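Side-chain contacts in beta-glucanase (PDB 6EUG), which probably hydrolyses beta-1,3-galactosidic bonds with this family 43 glycoside hydrolase domain, the C-terminal piece of a longer protein that also carries a family 16 domain: residues A[277-280]-A[286-289]; A[230-233]-A[237-240]; A[332-337]-A[369-374]. All coordinates share one frame; numbering follows the deposited sequence.

The three contacts involve three different sheets of the five-bladed beta-propeller characteristic of glycoside hydrolase family 43. Interactions 1 and 2 stand near the pocket: the side chain of Ser-279 is about 6 Å from the bound glucoimidazole and that of Ser-230 about 7 Å. Their centres are 16 Å apart and they do not touch, yet Glu-263 is a common neighbour, sharing a backbone hydrogen bond with Ser-279 and, in the conformer described, a side-chain one with Ser-230. Interaction 3, at the C-terminus, has its centre 19 Å from that of interaction 1 and 29 Å from that of interaction 2. It touches interaction 1 where Ile-277 CG2 packs 4.0 Å from Phe-335 CE1.

Interaction 1: A[277-280]-A[286-289]; sequences ITSG and PNKA
The side-chain amide of Asn-287 lies against the backbone of Gly-280 and uses both of its ends there. Its OD1 accepts a hydrogen bond from Gly-280 N at 2.9 Å, with the donor standing 41° out of the carbonyl plane and therefore off the lone-pair direction. The other end is looser: Asn-287 ND2 makes a weak bond of 3.2 Å to Gly-280 O and finds its stronger partner in Thr-282 OG1. Asparagine suits the place because one short group offers an acceptor and a donor to the two polar atoms of a single residue. Its CG is turned back between backbone N and carbonyl carbon (chi1 59°), and the bare backbone of Gly-280 lets the amide settle close, Asn-287 CG being 3.9 Å from Gly-280 CA. Ser-279 OG also donates to Gly-280 O, 2.8 Å away and on a lone pair, and is itself bonded to Gln-320 of the ligand pocket.

These bonds close the base of the loop joining strands 273-279 and 290-294 of one propeller blade, a loop that brings Gly-283 and Trp-284 to the glucoimidazole.

Weaker contacts continue down the strand. Ala-289 CA points a C-H at Thr-278 O, 3.4 Å distant, just before Thr-278 joins Arg-290 through backbone bonding. The small methyl Ala-289 CB meets Ile-277 CG2 at 4.3 Å in purely apolar packing.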
# COMPACT_ATOMS: atom_id res chain seq x y z
N ILE A 277 7.78 6.57 -0.28
CA ILE A 277 7.34 7.34 0.90
C ILE A 277 6.54 6.41 1.79
O ILE A 277 5.66 5.68 1.32
CB ILE A 277 6.54 8.63 0.54
CG1 ILE A 277 7.44 9.58 -0.27
CG2 ILE A 277 5.98 9.31 1.80
CD1 ILE A 277 6.77 10.84 -0.80
N THR A 278 6.86 6.47 3.09
CA THR A 278 6.18 5.69 4.11
C THR A 278 5.81 6.54 5.32
O THR A 278 6.32 7.67 5.48
CB THR A 278 7.08 4.52 4.56
OG1 THR A 278 8.33 5.02 5.05
CG2 THR A 278 7.39 3.59 3.40
N SER A 279 4.92 6.01 6.16
CA SER A 279 4.65 6.56 7.50
C SER A 279 5.34 5.69 8.55
O SER A 279 5.78 4.59 8.27
CB SER A 279 3.12 6.60 7.80
OG SER A 279 2.60 5.30 8.02
N GLY A 280 5.38 6.19 9.79
CA GLY A 280 5.62 5.30 10.93
C GLY A 280 4.35 4.56 11.35
O GLY A 280 3.33 4.56 10.63
N PRO A 286 -1.52 10.81 12.82
CA PRO A 286 -0.49 11.21 11.86
C PRO A 286 0.89 11.26 12.52
O PRO A 286 0.98 11.50 13.73
CB PRO A 286 -0.94 12.60 11.39
CG PRO A 286 -2.29 12.81 11.94
CD PRO A 286 -2.44 11.91 13.10
N ASN A 287 1.94 11.01 11.73
CA ASN A 287 3.32 11.04 12.20
C ASN A 287 4.23 11.58 11.07
O ASN A 287 3.73 11.99 10.04
CB ASN A 287 3.72 9.63 12.69
CG ASN A 287 3.59 8.55 11.60
OD1 ASN A 287 4.18 8.68 10.51
ND2 ASN A 287 2.83 7.46 11.88
N LYS A 288 5.56 11.59 11.28
CA LYS A 288 6.52 12.12 10.35
C LYS A 288 6.76 11.14 9.21
O LYS A 288 7.07 9.96 9.44
CB LYS A 288 7.84 12.40 11.12
CG LYS A 288 8.82 13.26 10.37
CD LYS A 288 10.12 13.46 11.15
CE LYS A 288 9.95 14.36 12.37
NZ LYS A 288 11.29 14.72 12.91
N ALA A 289 6.58 11.60 7.97
CA ALA A 289 6.84 10.74 6.78
C ALA A 289 8.33 10.46 6.62
O ALA A 289 9.16 11.24 7.08
CB ALA A 289 6.30 11.40 5.50

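Interaction 2: A[230-233]-A[237-240]; sequences SSED and LQIA
Ser-230 faces Leu-237 as an antiparallel, non-hydrogen-bonded pair, their CA atoms 4.7 Å apart and both side chains on the same face of the sheet. The apolar branch of Leu-237 bends back to the serine, its CD2 lying 4.2 Å from Ser-230 N, and the leucine also packs on Ile-256 of the next strand.

Ser-231 turns to the other face, where its small side chain rests over one face of the Gln-238 amide. Its CB lies 3.6 Å from Gln-238 CD. The hydroxyl, placed anti to the serine's own nitrogen (chi1 -164°), comes within 3.3 Å of Gln-238 NE2 at an angle too poor for bonding; OG is bonded to Met-211 O instead.

At Glu-232 the backbone enters the left-handed region, and the long side chain swings across that of Gln-238 at about a right angle. Gln-238 NE2 donates to Glu-232 OE2 over 3.0 Å, almost exactly in the amide plane and onto the anti lone pair, although carboxylate and amide planes are inclined by 59°. Glutamate's second oxygen, OE1, meets Arg-255 in a salt bridge and Thr-236 in a hydrogen bond. The glutamine, donor at one end and acceptor at the other, also binds Gln-210 through NE2 and Tyr-229 through OE1, so its flat group is fixed in rotation.

Such a buried polar network closes the beta hairpin 225-231/236-242, the two middle strands of one four-stranded propeller blade.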
# COMPACT_ATOMS: atom_id res chain seq x y z
N SER A 230 4.29 -4.30 4.54
CA SER A 230 4.75 -4.31 5.91
C SER A 230 4.61 -5.75 6.45
O SER A 230 3.54 -6.35 6.39
CB SER A 230 3.95 -3.31 6.76
OG SER A 230 4.05 -1.99 6.24
N SER A 231 5.71 -6.29 6.96
CA SER A 231 5.82 -7.72 7.37
C SER A 231 6.40 -7.87 8.80
O SER A 231 6.69 -6.87 9.46
CB SER A 231 6.74 -8.46 6.38
OG SER A 231 6.62 -9.89 6.46
N GLU A 232 6.59 -9.11 9.27
CA GLU A 232 7.24 -9.34 10.56
C GLU A 232 6.59 -8.51 11.71
O GLU A 232 7.25 -7.70 12.39
CB GLU A 232 8.75 -9.05 10.42
CG GLU A 232 9.46 -9.77 9.29
CD GLU A 232 10.93 -9.42 9.08
OE1 GLU A 232 11.65 -9.02 10.06
OE2 GLU A 232 11.39 -9.50 7.88
N ASP A 233 5.29 -8.69 11.92
CA ASP A 233 4.52 -7.97 12.96
C ASP A 233 4.60 -6.43 12.71
O ASP A 233 4.72 -5.65 13.67
CB ASP A 233 4.94 -8.33 14.41
CG ASP A 233 4.45 -9.73 14.87
OD1 ASP A 233 3.72 -10.42 14.18
OD2 ASP A 233 4.84 -10.20 15.95
N LEU A 237 9.90 -3.91 6.24
CA LEU A 237 9.31 -3.93 4.88
C LEU A 237 9.88 -5.09 4.07
O LEU A 237 11.06 -5.41 4.20
CB LEU A 237 9.61 -2.66 4.11
CG LEU A 237 8.85 -1.40 4.48
CD1 LEU A 237 9.52 -0.24 3.77
CD2 LEU A 237 7.38 -1.51 4.07
N GLN A 238 9.03 -5.73 3.25
CA GLN A 238 9.49 -6.72 2.26
C GLN A 238 9.04 -6.35 0.85
O GLN A 238 7.98 -5.70 0.69
CB GLN A 238 9.09 -8.15 2.66
CG GLN A 238 9.78 -8.65 3.93
CD GLN A 238 9.34 -10.05 4.38
OE1 GLN A 238 8.59 -10.73 3.66
NE2 GLN A 238 9.80 -10.48 5.59
N ILE A 239 9.88 -6.69 -0.16
CA ILE A 239 9.60 -6.44 -1.58
C ILE A 239 9.73 -7.78 -2.28
O ILE A 239 10.82 -8.36 -2.25
CB ILE A 239 10.60 -5.45 -2.21
CG1 ILE A 239 10.61 -4.14 -1.40
CG2 ILE A 239 10.26 -5.20 -3.68
CD1 ILE A 239 11.52 -3.04 -1.95
N ALA A 240 8.62 -8.25 -2.88
CA ALA A 240 8.50 -9.60 -3.49
C ALA A 240 8.12 -9.52 -4.98
O ALA A 240 7.11 -8.92 -5.35
CB ALA A 240 7.48 -10.43 -2.74

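Interaction 3: A[332-337]-A[369-374]; sequences QFFFMA and DRWNFD
A water molecule is held between Gln-332 OE1 and Asp-374 N, giving a hydrogen bond to the first and accepting one from the second, each at 2.8 Å. The other end of the same amide donates directly: Gln-332 NE2 reaches Asp-374 OD2 at 3.0 Å, nearly straight (164°), meeting the carboxylate on its anti side but tilted out of its plane. Glutamine fits because its amide accepts from the water and donates to the acid. These bonds tie the C-terminal tail alongside strand 332-339 of the last propeller sheet, roughly antiparallel to it, beside an aromatic cluster of Phe-334, Trp-371 and Phe-373.

Within the cluster the planes of Phe-334 and the six-membered ring of Trp-371 are almost parallel, 7° apart, but slid so far that they barely overlap. Trp-371 CH2 packs tightly, 3.3 Å from Phe-334 CD2, while its indole NE1 is bonded to Trp-352 O. Rings suit this partly buried seam since they offer broad apolar surface, and Pro-354 and Ile-29 pack around them. Phe-373 comes edge-to-face onto Phe-334, the planes inclined by 59°, with its own face turned to Trp-371 CZ3. Phe-373 CE1 lies 3.7 Å above the centre of the Phe-334 ring.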
# COMPACT_ATOMS: atom_id res chain seq x y z
N GLN A 332 5.45 14.22 -14.74
CA GLN A 332 5.04 14.69 -13.41
C GLN A 332 4.57 13.54 -12.52
O GLN A 332 4.25 12.44 -13.04
CB GLN A 332 3.96 15.76 -13.54
CG GLN A 332 4.44 17.09 -14.13
CD GLN A 332 3.31 18.08 -14.44
OE1 GLN A 332 2.14 17.81 -14.17
NE2 GLN A 332 3.66 19.24 -15.02
N PHE A 333 4.48 13.84 -11.22
CA PHE A 333 4.06 12.88 -10.18
C PHE A 333 3.26 13.60 -9.12
O PHE A 333 3.57 14.78 -8.82
CB PHE A 333 5.29 12.18 -9.53
CG PHE A 333 6.16 11.46 -10.51
CD1 PHE A 333 7.22 12.11 -11.17
CD2 PHE A 333 5.95 10.10 -10.77
CE1 PHE A 333 8.00 11.43 -12.09
CE2 PHE A 333 6.74 9.43 -11.70
CZ PHE A 333 7.77 10.10 -12.34
N PHE A 334 2.23 12.93 -8.58
CA PHE A 334 1.38 13.49 -7.50
C PHE A 334 1.24 12.56 -6.32
O PHE A 334 1.06 11.36 -6.51
CB PHE A 334 -0.02 13.89 -8.08
CG PHE A 334 0.11 14.85 -9.23
CD1 PHE A 334 0.48 14.38 -10.49
CD2 PHE A 334 0.03 16.23 -9.01
CE1 PHE A 334 0.73 15.27 -11.54
CE2 PHE A 334 0.25 17.12 -10.07
CZ PHE A 334 0.62 16.64 -11.33
N PHE A 335 1.36 13.14 -5.12
CA PHE A 335 1.29 12.45 -3.84
C PHE A 335 -0.17 12.39 -3.38
O PHE A 335 -0.83 13.45 -3.34
CB PHE A 335 2.16 13.20 -2.81
CG PHE A 335 2.08 12.66 -1.40
CD1 PHE A 335 2.67 11.43 -1.08
CD2 PHE A 335 1.51 13.42 -0.38
CE1 PHE A 335 2.66 10.95 0.22
CE2 PHE A 335 1.52 12.96 0.94
CZ PHE A 335 2.08 11.71 1.23
N MET A 336 -0.66 11.19 -3.09
CA MET A 336 -2.01 10.95 -2.56
C MET A 336 -1.89 10.41 -1.13
O MET A 336 -1.12 9.47 -0.86
CB MET A 336 -2.79 9.94 -3.43
CG MET A 336 -3.07 10.40 -4.85
SD MET A 336 -3.77 9.12 -5.90
CE MET A 336 -5.15 8.54 -4.91
N ALA A 337 -2.69 11.00 -0.24
CA ALA A 337 -2.76 10.59 1.15
C ALA A 337 -4.19 10.60 1.65
O ALA A 337 -5.05 11.27 1.06
CB ALA A 337 -1.89 11.50 2.02
N ASP A 369 -3.54 25.01 -0.55
CA ASP A 369 -4.99 24.91 -0.29
C ASP A 369 -5.76 24.51 -1.56
O ASP A 369 -6.73 23.75 -1.49
CB ASP A 369 -5.59 26.22 0.24
CG ASP A 369 -5.32 26.48 1.73
OD1 ASP A 369 -4.86 25.61 2.50
OD2 ASP A 369 -5.58 27.63 2.15
N ARG A 370 -5.35 25.06 -2.70
CA ARG A 370 -6.03 24.81 -3.96
C ARG A 370 -4.99 24.87 -5.06
O ARG A 370 -4.17 25.80 -5.08
CB ARG A 370 -7.13 25.86 -4.22
N TRP A 371 -4.99 23.88 -5.95
CA TRP A 371 -4.11 23.90 -7.13
C TRP A 371 -4.77 23.19 -8.28
O TRP A 371 -5.74 22.45 -8.08
CB TRP A 371 -2.75 23.27 -6.83
CG TRP A 371 -2.82 21.84 -6.36
CD1 TRP A 371 -3.03 21.42 -5.08
CD2 TRP A 371 -2.72 20.68 -7.17
NE1 TRP A 371 -3.03 20.04 -5.03
CE2 TRP A 371 -2.85 19.56 -6.30
CE3 TRP A 371 -2.52 20.46 -8.54
CZ2 TRP A 371 -2.82 18.24 -6.77
CZ3 TRP A 371 -2.47 19.16 -9.00
CH2 TRP A 371 -2.61 18.05 -8.11
N ASN A 372 -4.24 23.41 -9.49
CA ASN A 372 -4.83 22.86 -10.71
C ASN A 372 -3.79 22.10 -11.49
O ASN A 372 -2.62 22.48 -11.50
CB ASN A 372 -5.41 23.98 -11.61
CG ASN A 372 -6.74 24.48 -11.14
OD1 ASN A 372 -7.77 23.87 -11.41
ND2 ASN A 372 -6.74 25.61 -10.45
N PHE A 373 -4.22 21.03 -12.15
CA PHE A 373 -3.37 20.32 -13.11
C PHE A 373 -3.04 21.22 -14.31
O PHE A 373 -3.79 22.15 -14.63
CB PHE A 373 -4.05 19.03 -13.61
CG PHE A 373 -4.15 17.94 -12.55
CD1 PHE A 373 -3.07 17.11 -12.27
CD2 PHE A 373 -5.32 17.76 -11.83
CE1 PHE A 373 -3.16 16.13 -11.29
CE2 PHE A 373 -5.43 16.78 -10.84
CZ PHE A 373 -4.34 15.97 -10.57
N ASP A 374 -1.90 20.96 -14.95
CA ASP A 374 -1.63 21.58 -16.24
C ASP A 374 -2.52 20.87 -17.25
O ASP A 374 -2.70 21.35 -18.35
CB ASP A 374 -0.16 21.43 -16.65
CG ASP A 374 0.82 22.06 -15.65
OD1 ASP A 374 0.47 23.02 -14.92
OD2 ASP A 374 1.97 21.59 -15.61
O HOH W 1 -0.58 18.54 -14.44